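Local coordinates for protein EF-P arginine 32 rhamnosyl-transferase (Pseudomonas putida KT2440, PDB 5NV8) that belongs to the EarP family of rhamnosyltransferases, bacterial glycosyltransferases built on a two-domain GT-B architecture, at residues Pro298-Ile303 with Arg339-Asp344; Ile201-Tyr206 with Phe280-Gly285. One frame throughout, in Å; residues are numbered along the deposited sequence.

Contact 1. Residues Pro298-Ile303 with Arg339-Asp344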
ATOM      1  N   PRO A 298       9.422   7.249  -1.249  1.00 34.88           N
ATOM      2  CA  PRO A 298       9.000   7.277  -2.655  1.00 30.56           C
ATOM      3  C   PRO A 298       8.306   5.978  -3.040  1.00 32.41           C
ATOM      4  O   PRO A 298       8.707   4.892  -2.619  1.00 37.27           O
ATOM      5  CB  PRO A 298      10.319   7.460  -3.414  1.00 30.61           C
ATOM      6  CG  PRO A 298      11.188   8.190  -2.462  1.00 26.78           C
ATOM      7  CD  PRO A 298      10.824   7.677  -1.090  1.00 30.35           C
ATOM      8  N   MET A 299       7.249   6.093  -3.842  1.00 23.09           N
ATOM      9  CA  MET A 299       6.364   4.963  -4.075  1.00 23.25           C
ATOM     10  C   MET A 299       5.898   4.931  -5.525  1.00 24.31           C
ATOM     11  O   MET A 299       6.150   5.848  -6.311  1.00 24.89           O
ATOM     12  CB  MET A 299       5.144   5.010  -3.146  1.00 23.23           C
ATOM     13  CG  MET A 299       4.546   6.397  -2.996  1.00 29.64           C
ATOM     14  SD  MET A 299       3.307   6.468  -1.697  1.00 39.63           S
ATOM     15  CE  MET A 299       2.122   5.294  -2.335  1.00 37.04           C
ATOM     16  N   LEU A 300       5.197   3.851  -5.862  1.00 30.01           N
ATOM     17  CA  LEU A 300       4.611   3.660  -7.180  1.00 33.53           C
ATOM     18  C   LEU A 300       3.306   2.892  -7.021  1.00 34.98           C
ATOM     19  O   LEU A 300       3.199   2.015  -6.160  1.00 33.28           O
ATOM     20  CB  LEU A 300       5.567   2.907  -8.110  1.00 33.58           C
ATOM     21  CG  LEU A 300       5.144   2.762  -9.572  1.00 32.87           C
ATOM     22  CD1 LEU A 300       4.714   4.104 -10.148  1.00 28.83           C
ATOM     23  CD2 LEU A 300       6.283   2.159 -10.391  1.00 28.39           C
ATOM     24  N   TRP A 301       2.324   3.224  -7.857  1.00 37.05           N
ATOM     25  CA  TRP A 301       0.978   2.675  -7.764  1.00 33.56           C
ATOM     26  C   TRP A 301       0.626   1.935  -9.045  1.00 33.40           C
ATOM     27  O   TRP A 301       0.966   2.381 -10.145  1.00 37.17           O
ATOM     28  CB  TRP A 301      -0.042   3.786  -7.504  1.00 31.80           C
ATOM     29  CG  TRP A 301      -1.437   3.319  -7.201  1.00 35.11           C
ATOM     30  CD1 TRP A 301      -1.811   2.120  -6.663  1.00 32.10           C
ATOM     31  CD2 TRP A 301      -2.647   4.060  -7.406  1.00 37.66           C
ATOM     32  NE1 TRP A 301      -3.179   2.066  -6.529  1.00 35.34           N
ATOM     33  CE2 TRP A 301      -3.714   3.245  -6.977  1.00 36.37           C
ATOM     34  CE3 TRP A 301      -2.930   5.331  -7.915  1.00 33.45           C
ATOM     35  CZ2 TRP A 301      -5.041   3.660  -7.041  1.00 38.16           C
ATOM     36  CZ3 TRP A 301      -4.249   5.743  -7.978  1.00 40.09           C
ATOM     37  CH2 TRP A 301      -5.289   4.909  -7.543  1.00 45.52           C
ATOM     38  N   HIS A 302      -0.054   0.802  -8.895  1.00 36.42           N
ATOM     39  CA  HIS A 302      -0.527   0.001 -10.023  1.00 34.35           C
ATOM     40  C   HIS A 302      -2.019  -0.244  -9.818  1.00 39.01           C
ATOM     41  O   HIS A 302      -2.409  -1.078  -8.995  1.00 37.34           O
ATOM     42  CB  HIS A 302       0.247  -1.309 -10.130  1.00 34.35           C
ATOM     43  CG  HIS A 302       0.002  -2.052 -11.404  1.00 41.53           C
ATOM     44  ND1 HIS A 302       0.086  -3.425 -11.493  1.00 37.82           N
ATOM     45  CD2 HIS A 302      -0.327  -1.614 -12.642  1.00 38.57           C
ATOM     46  CE1 HIS A 302      -0.177  -3.801 -12.731  1.00 40.19           C
ATOM     47  NE2 HIS A 302      -0.430  -2.721 -13.449  1.00 40.67           N
ATOM     48  N   ILE A 303      -2.852   0.477 -10.563  1.00 43.33           N
ATOM     49  CA  ILE A 303      -4.299   0.433 -10.373  1.00 48.28           C
ATOM     50  C   ILE A 303      -4.889  -0.629 -11.297  1.00 54.10           C
ATOM     51  O   ILE A 303      -4.878  -0.475 -12.522  1.00 56.94           O
ATOM     52  CB  ILE A 303      -4.942   1.806 -10.610  1.00 49.40           C
ATOM     53  CG1 ILE A 303      -6.464   1.680 -10.700  1.00 58.76           C
ATOM     54  CG2 ILE A 303      -4.365   2.483 -11.853  1.00 61.56           C
ATOM     55  CD1 ILE A 303      -7.117   1.261  -9.399  1.00 67.31           C
ATOM     56  N   ARG A 339       2.657   7.056 -14.962  1.00 44.44           N
ATOM     57  CA  ARG A 339       1.893   6.734 -16.164  1.00 49.89           C
ATOM     58  C   ARG A 339       2.485   5.529 -16.883  1.00 48.16           C
ATOM     59  O   ARG A 339       1.746   4.693 -17.415  1.00 42.37           O
ATOM     60  CB  ARG A 339       1.847   7.941 -17.099  1.00 54.30           C
ATOM     61  CG  ARG A 339       0.965   9.077 -16.612  1.00 56.36           C
ATOM     62  CD  ARG A 339       1.181  10.332 -17.442  1.00 59.11           C
ATOM     63  NE  ARG A 339       0.220  11.378 -17.111  1.00 60.38           N
ATOM     64  CZ  ARG A 339       0.288  12.625 -17.565  1.00 58.17           C
ATOM     65  NH1 ARG A 339       1.277  12.984 -18.374  1.00 54.24           N
ATOM     66  NH2 ARG A 339      -0.633  13.512 -17.212  1.00 61.99           N
ATOM     67  N   ALA A 340       3.817   5.420 -16.899  1.00 47.08           N
ATOM     68  CA  ALA A 340       4.471   4.319 -17.600  1.00 39.76           C
ATOM     69  C   ALA A 340       4.115   2.971 -16.983  1.00 40.89           C
ATOM     70  O   ALA A 340       3.877   1.994 -17.704  1.00 47.05           O
ATOM     71  CB  ALA A 340       5.983   4.530 -17.596  1.00 36.94           C
ATOM     72  N   TRP A 341       4.074   2.899 -15.652  1.00 41.98           N
ATOM     73  CA  TRP A 341       3.724   1.671 -14.949  1.00 35.82           C
ATOM     74  C   TRP A 341       2.271   1.267 -15.158  1.00 39.69           C
ATOM     75  O   TRP A 341       1.910   0.127 -14.844  1.00 38.67           O
ATOM     76  CB  TRP A 341       4.016   1.844 -13.453  1.00 35.82           C
ATOM     77  CG  TRP A 341       4.063   0.572 -12.648  1.00 36.65           C
ATOM     78  CD1 TRP A 341       3.335   0.290 -11.526  1.00 35.08           C
ATOM     79  CD2 TRP A 341       4.889  -0.577 -12.887  1.00 36.93           C
ATOM     80  NE1 TRP A 341       3.652  -0.961 -11.056  1.00 32.00           N
ATOM     81  CE2 TRP A 341       4.602  -1.516 -11.873  1.00 42.31           C
ATOM     82  CE3 TRP A 341       5.838  -0.905 -13.860  1.00 39.86           C
ATOM     83  CZ2 TRP A 341       5.229  -2.760 -11.807  1.00 32.67           C
ATOM     84  CZ3 TRP A 341       6.461  -2.141 -13.793  1.00 39.22           C
ATOM     85  CH2 TRP A 341       6.153  -3.053 -12.774  1.00 36.18           C
ATOM     86  N   ASN A 342       1.433   2.163 -15.684  1.00 43.08           N
ATOM     87  CA  ASN A 342       0.018   1.886 -15.876  1.00 45.02           C
ATOM     88  C   ASN A 342      -0.447   2.005 -17.322  1.00 44.53           C
ATOM     89  O   ASN A 342      -1.555   1.549 -17.629  1.00 46.81           O
ATOM     90  CB  ASN A 342      -0.835   2.824 -15.005  1.00 41.00           C
ATOM     91  CG  ASN A 342      -0.676   2.551 -13.518  1.00 40.93           C
ATOM     92  OD1 ASN A 342      -1.189   1.562 -12.994  1.00 38.96           O
ATOM     93  ND2 ASN A 342       0.036   3.436 -12.831  1.00 42.58           N
ATOM     94  N   MET A 343       0.353   2.599 -18.216  1.00 44.85           N
ATOM     95  CA  MET A 343      -0.052   2.796 -19.605  1.00 56.95           C
ATOM     96  C   MET A 343       0.987   2.277 -20.593  1.00 59.09           C
ATOM     97  O   MET A 343       0.944   2.643 -21.774  1.00 50.62           O
ATOM     98  CB  MET A 343      -0.354   4.275 -19.875  1.00 64.79           C
ATOM     99  CG  MET A 343      -1.124   4.965 -18.753  1.00 64.73           C
ATOM    100  SD  MET A 343      -1.217   6.760 -18.908  1.00 69.29           S
ATOM    101  CE  MET A 343      -1.548   6.942 -20.657  1.00 68.53           C
ATOM    102  N   ASP A 344       1.925   1.443 -20.133  1.00 48.69           N
ATOM    103  CA  ASP A 344       2.854   0.712 -21.000  1.00 52.93           C
ATOM    104  C   ASP A 344       3.843   1.641 -21.706  1.00 46.62           C
ATOM    105  O   ASP A 344       4.116   1.484 -22.897  1.00 48.53           O
ATOM    106  CB  ASP A 344       2.097  -0.149 -22.019  1.00 62.51           C
ATOM    107  CG  ASP A 344       2.922  -1.312 -22.531  1.00 62.92           C
ATOM    108  OD1 ASP A 344       4.055  -1.497 -22.048  1.00 61.65           O
ATOM    109  OD2 ASP A 344       2.437  -2.046 -23.417  1.00 68.04           O
TER
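Asn342 sets its side-chain amide against the backbone edge of Trp301-Ile303 and holds it with both ends. ND2 donates to Trp301 O at 3.0 Å, while OD1 accepts from Ile303 N at 3.1 Å. Both bonds are bent alike, with 155° at the hydrogen, so the amide takes a carbonyl and an N-H that lie on the same side of the strand, much as an adjoining strand would. CG sits anti to the carbonyl carbon, beside the backbone N, and the end of the side chain comes nearer the strand than its CB bond points. ND2 also donates to Trp338 O one turn back in helix 328-343, tying the group to its own helix and helping to fix its rotation. His302 CD2 comes up to OD1 from the side away from ND2, with OD1 near the plane of the imidazole, 3.3 Å from CD2.

Trp341 supplies the apolar half. Leu300 CD2 lies over one face of its indole, 3.5 Å from Trp341 CG and offset toward the rim, in a CH-pi contact with the five-membered ring. The edge of the same indole faces backbone, with CD1 3.4 Å from Trp301 O. The side chains of His302 and Trp341 cross at about a right angle, their ring planes 53° apart, and His302 CB rests 3.5 Å from Trp341 NE1. That buried N-H has no hydrogen-bond partner in the model.

The axes of strand and helix segments run within 22° of parallel and approach to 8.0 Å. The C-terminal end of helix 328-343 thus lines the outer edge of strand 299-302, the outermost strand of the sheet in a Rossmann-like alpha/beta domain.

Contact 2. Residues Ile201-Tyr206 with Phe280-Gly285. With TRH (2'-deoxy-thymidine-beta-L-rhamnose), chain B.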
ATOM      1  N   ILE A 201      13.936  -2.022  -2.791  1.00 33.84           N
ATOM      2  CA  ILE A 201      12.676  -1.765  -3.481  1.00 34.33           C
ATOM      3  C   ILE A 201      11.741  -2.937  -3.231  1.00 37.11           C
ATOM      4  O   ILE A 201      12.094  -4.087  -3.517  1.00 35.16           O
ATOM      5  CB  ILE A 201      12.880  -1.561  -4.997  1.00 31.43           C
ATOM      6  CG1 ILE A 201      13.797  -0.370  -5.278  1.00 31.99           C
ATOM      7  CG2 ILE A 201      11.527  -1.420  -5.696  1.00 29.41           C
ATOM      8  CD1 ILE A 201      14.080  -0.183  -6.765  1.00 23.47           C
ATOM      9  N   SER A 202      10.570  -2.657  -2.676  1.00 23.62           N
ATOM     10  CA  SER A 202       9.505  -3.646  -2.591  1.00 24.42           C
ATOM     11  C   SER A 202       8.568  -3.468  -3.777  1.00 24.96           C
ATOM     12  O   SER A 202       8.238  -2.341  -4.160  1.00 24.45           O
ATOM     13  CB  SER A 202       8.720  -3.536  -1.276  1.00 24.04           C
ATOM     14  OG  SER A 202       7.946  -2.350  -1.213  1.00 23.33           O
ATOM     15  N   LEU A 203       8.145  -4.581  -4.369  1.00 26.28           N
ATOM     16  CA  LEU A 203       7.244  -4.540  -5.514  1.00 35.71           C
ATOM     17  C   LEU A 203       6.100  -5.514  -5.285  1.00 37.17           C
ATOM     18  O   LEU A 203       6.324  -6.714  -5.086  1.00 44.53           O
ATOM     19  CB  LEU A 203       7.977  -4.860  -6.822  1.00 29.42           C
ATOM     20  CG  LEU A 203       7.113  -5.402  -7.960  1.00 32.99           C
ATOM     21  CD1 LEU A 203       6.223  -4.296  -8.506  1.00 29.85           C
ATOM     22  CD2 LEU A 203       7.983  -5.956  -9.071  1.00 32.07           C
ATOM     23  N   PHE A 204       4.878  -4.995  -5.323  1.00 36.19           N
ATOM     24  CA  PHE A 204       3.663  -5.771  -5.110  1.00 34.39           C
ATOM     25  C   PHE A 204       2.614  -5.204  -6.057  1.00 30.97           C
ATOM     26  O   PHE A 204       2.103  -4.100  -5.830  1.00 31.19           O
ATOM     27  CB  PHE A 204       3.213  -5.686  -3.650  1.00 33.75           C
ATOM     28  CG  PHE A 204       1.809  -6.160  -3.406  1.00 30.33           C
ATOM     29  CD1 PHE A 204       1.466  -7.495  -3.562  1.00 35.00           C
ATOM     30  CD2 PHE A 204       0.832  -5.268  -3.000  1.00 29.76           C
ATOM     31  CE1 PHE A 204       0.167  -7.926  -3.328  1.00 37.46           C
ATOM     32  CE2 PHE A 204      -0.464  -5.690  -2.762  1.00 30.95           C
ATOM     33  CZ  PHE A 204      -0.799  -7.021  -2.927  1.00 32.83           C
ATOM     34  N   ALA A 205       2.312  -5.935  -7.126  1.00 32.96           N
ATOM     35  CA  ALA A 205       1.446  -5.418  -8.178  1.00 37.21           C
ATOM     36  C   ALA A 205       0.757  -6.584  -8.878  1.00 42.72           C
ATOM     37  O   ALA A 205       0.874  -7.741  -8.464  1.00 48.17           O
ATOM     38  CB  ALA A 205       2.253  -4.557  -9.158  1.00 39.28           C
ATOM     39  N   TYR A 206       0.026  -6.266  -9.943  1.00 40.38           N
ATOM     40  CA  TYR A 206      -0.590  -7.264 -10.804  1.00 41.65           C
ATOM     41  C   TYR A 206       0.398  -7.632 -11.913  1.00 46.38           C
ATOM     42  O   TYR A 206       1.608  -7.433 -11.771  1.00 51.15           O
ATOM     43  CB  TYR A 206      -1.917  -6.730 -11.354  1.00 50.01           C
ATOM     44  CG  TYR A 206      -2.810  -6.086 -10.317  1.00 48.26           C
ATOM     45  CD1 TYR A 206      -3.662  -6.851  -9.530  1.00 43.09           C
ATOM     46  CD2 TYR A 206      -2.801  -4.710 -10.129  1.00 45.90           C
ATOM     47  CE1 TYR A 206      -4.480  -6.262  -8.584  1.00 43.40           C
ATOM     48  CE2 TYR A 206      -3.611  -4.114  -9.186  1.00 45.40           C
ATOM     49  CZ  TYR A 206      -4.450  -4.892  -8.419  1.00 47.61           C
ATOM     50  OH  TYR A 206      -5.253  -4.293  -7.479  1.00 44.86           O
ATOM     51  N   PHE A 280      12.023   2.483  -1.815  1.00 21.54           N
ATOM     52  CA  PHE A 280      11.012   2.677  -2.847  1.00 26.45           C
ATOM     53  C   PHE A 280      10.020   1.526  -2.765  1.00 21.92           C
ATOM     54  O   PHE A 280      10.425   0.360  -2.748  1.00 22.95           O
ATOM     55  CB  PHE A 280      11.645   2.743  -4.241  1.00 25.73           C
ATOM     56  CG  PHE A 280      10.681   3.128  -5.327  1.00 29.44           C
ATOM     57  CD1 PHE A 280      10.251   4.440  -5.456  1.00 22.78           C
ATOM     58  CD2 PHE A 280      10.213   2.181  -6.225  1.00 28.91           C
ATOM     59  CE1 PHE A 280       9.364   4.799  -6.458  1.00 28.33           C
ATOM     60  CE2 PHE A 280       9.327   2.534  -7.229  1.00 23.98           C
ATOM     61  CZ  PHE A 280       8.902   3.845  -7.344  1.00 28.82           C
ATOM     62  N   ASN A 281       8.732   1.850  -2.712  1.00 22.03           N
ATOM     63  CA  ASN A 281       7.686   0.853  -2.511  1.00 29.37           C
ATOM     64  C   ASN A 281       6.693   0.908  -3.662  1.00 24.23           C
ATOM     65  O   ASN A 281       6.005   1.917  -3.846  1.00 26.86           O
ATOM     66  CB  ASN A 281       6.971   1.072  -1.176  1.00 26.23           C
ATOM     67  CG  ASN A 281       7.891   0.874   0.016  1.00 28.46           C
ATOM     68  OD1 ASN A 281       8.309  -0.246   0.315  1.00 21.85           O
ATOM     69  ND2 ASN A 281       8.191   1.961   0.716  1.00 23.22           N
ATOM     70  N   ALA A 282       6.604  -0.180  -4.419  1.00 29.59           N
ATOM     71  CA  ALA A 282       5.641  -0.307  -5.506  1.00 25.19           C
ATOM     72  C   ALA A 282       4.441  -1.096  -4.990  1.00 30.19           C
ATOM     73  O   ALA A 282       4.546  -2.299  -4.735  1.00 32.10           O
ATOM     74  CB  ALA A 282       6.275  -0.989  -6.717  1.00 32.99           C
ATOM     75  N   VAL A 283       3.305  -0.417  -4.833  1.00 34.55           N
ATOM     76  CA  VAL A 283       2.099  -1.044  -4.298  1.00 32.91           C
ATOM     77  C   VAL A 283       1.008  -1.061  -5.360  1.00 32.09           C
ATOM     78  O   VAL A 283       1.242  -0.691  -6.515  1.00 29.09           O
ATOM     79  CB  VAL A 283       1.610  -0.326  -3.026  1.00 25.72           C
ATOM     80  CG1 VAL A 283       2.426  -0.773  -1.817  1.00 24.67           C
ATOM     81  CG2 VAL A 283       1.683   1.183  -3.208  1.00 25.26           C
ATOM     82  N   ARG A 284      -0.194  -1.478  -4.971  1.00 29.23           N
ATOM     83  CA  ARG A 284      -1.293  -1.653  -5.913  1.00 36.33           C
ATOM     84  C   ARG A 284      -2.612  -1.567  -5.155  1.00 39.20           C
ATOM     85  O   ARG A 284      -2.643  -1.421  -3.929  1.00 31.53           O
ATOM     86  CB  ARG A 284      -1.182  -2.997  -6.633  1.00 34.90           C
ATOM     87  CG  ARG A 284      -1.484  -4.161  -5.711  1.00 33.10           C
ATOM     88  CD  ARG A 284      -1.743  -5.450  -6.455  1.00 41.98           C
ATOM     89  NE  ARG A 284      -2.580  -6.349  -5.666  1.00 36.36           N
ATOM     90  CZ  ARG A 284      -2.572  -7.670  -5.784  1.00 41.88           C
ATOM     91  NH1 ARG A 284      -1.763  -8.250  -6.660  1.00 49.25           N
ATOM     92  NH2 ARG A 284      -3.365  -8.411  -5.023  1.00 39.05           N
ATOM     93  N   GLY A 285      -3.704  -1.663  -5.905  1.00 43.49           N
ATOM     94  CA  GLY A 285      -5.008  -1.873  -5.293  1.00 44.88           C
ATOM     95  C   GLY A 285      -5.455  -0.693  -4.456  1.00 38.64           C
ATOM     96  O   GLY A 285      -5.372   0.467  -4.873  1.00 33.22           O
TER
HETATM   97  O4P TRH B 401      -4.988  -5.565  -5.515  1.00 49.66           O
HETATM   98  P2  TRH B 401      -5.378  -5.547  -4.083  1.00 49.48           P
HETATM   99  O3P TRH B 401      -5.215  -7.000  -3.390  1.00 30.25           O
HETATM  100  O1  TRH B 401      -6.897  -5.058  -3.861  1.00 55.60           O
HETATM  101  C1  TRH B 401      -7.681  -4.726  -5.025  1.00 62.45           C
HETATM  102  C2  TRH B 401      -9.045  -4.150  -4.619  1.00 63.66           C
HETATM  103  O2  TRH B 401      -9.546  -4.785  -3.442  1.00 71.02           O
HETATM  104  C3  TRH B 401     -10.073  -4.388  -5.731  1.00 63.07           C
HETATM  105  O3  TRH B 401     -10.579  -5.726  -5.637  1.00 61.61           O
HETATM  106  C4  TRH B 401      -9.404  -4.210  -7.079  1.00 63.69           C
HETATM  107  O4  TRH B 401      -8.833  -2.890  -7.149  1.00 69.59           O
HETATM  108  OPP TRH B 401      -4.416  -4.557  -3.242  1.00 51.61           O
HETATM  109  P   TRH B 401      -4.858  -4.074  -1.782  1.00 44.85           P
HETATM  110  O1P TRH B 401      -6.110  -3.277  -1.770  1.00 42.09           O
HETATM  111  O2P TRH B 401      -3.622  -3.243  -1.159  1.00 55.46           O
HETATM  112  O5' TRH B 401      -4.957  -5.386  -0.856  1.00 36.83           O
HETATM  113  C5' TRH B 401      -3.768  -6.005  -0.370  1.00 30.53           C
HETATM  114  C4' TRH B 401      -3.982  -6.367   1.090  1.00 25.71           C
HETATM  115  O4' TRH B 401      -3.039  -7.432   1.392  1.00 25.46           O
HETATM  116  C3' TRH B 401      -3.537  -5.202   1.953  1.00 37.48           C
HETATM  117  O3' TRH B 401      -3.962  -5.422   3.303  1.00 38.80           O
HETATM  118  C2' TRH B 401      -2.042  -5.409   1.868  1.00 35.03           C
HETATM  119  C1' TRH B 401      -2.099  -6.846   2.325  1.00 32.79           C
HETATM  120  N11 TRH B 401      -0.804  -7.560   2.280  1.00 45.27           N
HETATM  121  C21 TRH B 401      -0.403  -8.221   3.373  1.00 43.68           C
HETATM  122  O21 TRH B 401      -1.096  -8.219   4.389  1.00 45.28           O
HETATM  123  N31 TRH B 401       0.802  -8.916   3.371  1.00 37.30           N
HETATM  124  C41 TRH B 401       1.607  -8.937   2.238  1.00 31.96           C
HETATM  125  O41 TRH B 401       2.669  -9.557   2.264  1.00 34.08           O
HETATM  126  C51 TRH B 401       1.194  -8.256   1.101  1.00 41.60           C
HETATM  127  C5A TRH B 401       1.990  -8.272  -0.037  1.00 37.39           C
HETATM  128  C61 TRH B 401      -0.016  -7.566   1.114  1.00 47.36           C
HETATM  129  O   HOH W   1       5.224  -3.396  -1.949  1.00 31.15           O
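Ser202 and Asn281 form the middle one of three parallel bridges between two strands of a Rossmann-like sheet, whose C-terminal ends run into the ligand pocket. The pairing is established by Ser202 N to Phe280 O (3.0 Å), Ala282 N to Ser202 O (2.7 Å) and Phe204 N to Ala282 O (2.8 Å). Ile201, Leu203, Phe280 and Ala282 point to one face of the sheet, where Leu203 CD1 meets Ala282 CB.

The other face, with Ser202 and Asn281, is polar and holds a water. Ser202 OG donates to Asn281 OD1 at 2.6 Å, in the carbonyl plane and on a lone pair, and the water, 3.0 Å from Ser202 OG, bridges to Ala282 O. Past Phe204 N, which makes the last backbone bond between the two segments, side chains take over.

Packing is tight there. Arg284 CG lies between its backbone N and carbonyl carbon, and the chain runs extended from CG to NE, carrying the guanidinium between two rings. Tyr206 stacks flat on it, planes 3° apart and centres 4.3 Å apart; Phe204 comes over the opposite face with CZ, its ring turned by 33°. Arg284 CD stands over the centre of the Tyr206 ring at 3.5 Å from the centroid, a CH-pi contact, and Arg284 NH1 also makes a weak bond to Ala205 O.

The far face of Phe204 receives the methyl carbon C5A of 2'-deoxy-thymidine-beta-L-rhamnose. Toward its diphosphate, Arg284 NH2 donates almost straight to ligand O3P, 2.8 Å away with 170° at the hydrogen.

Overall arrangement
Contact 2 precedes contact 1 along the chain; their centres lie about 9 Å apart, and both reach one mixed sheet. Strands 199-203, 280-284 and 299-302 are successive parallel neighbours, the last outermost. Contact 2 joins the first two; contact 1 adds helix 328-343 beside the third. Helix 287-295 connects 280-284 to 299-302 as a beta-alpha-beta crossover. Probable backbone hydrogen bonds link the two contacts, Leu300 N to Asn281 O (2.9 Å) and Leu300 O to Val283 N (2.8 Å), and His302 ND1 pairs with Tyr206 N. Contact 2 holds ligand-pocket residues, whereas contact 1 flanks the pocket at one remove, its Ile303 side chain about 5 Å from the ligand.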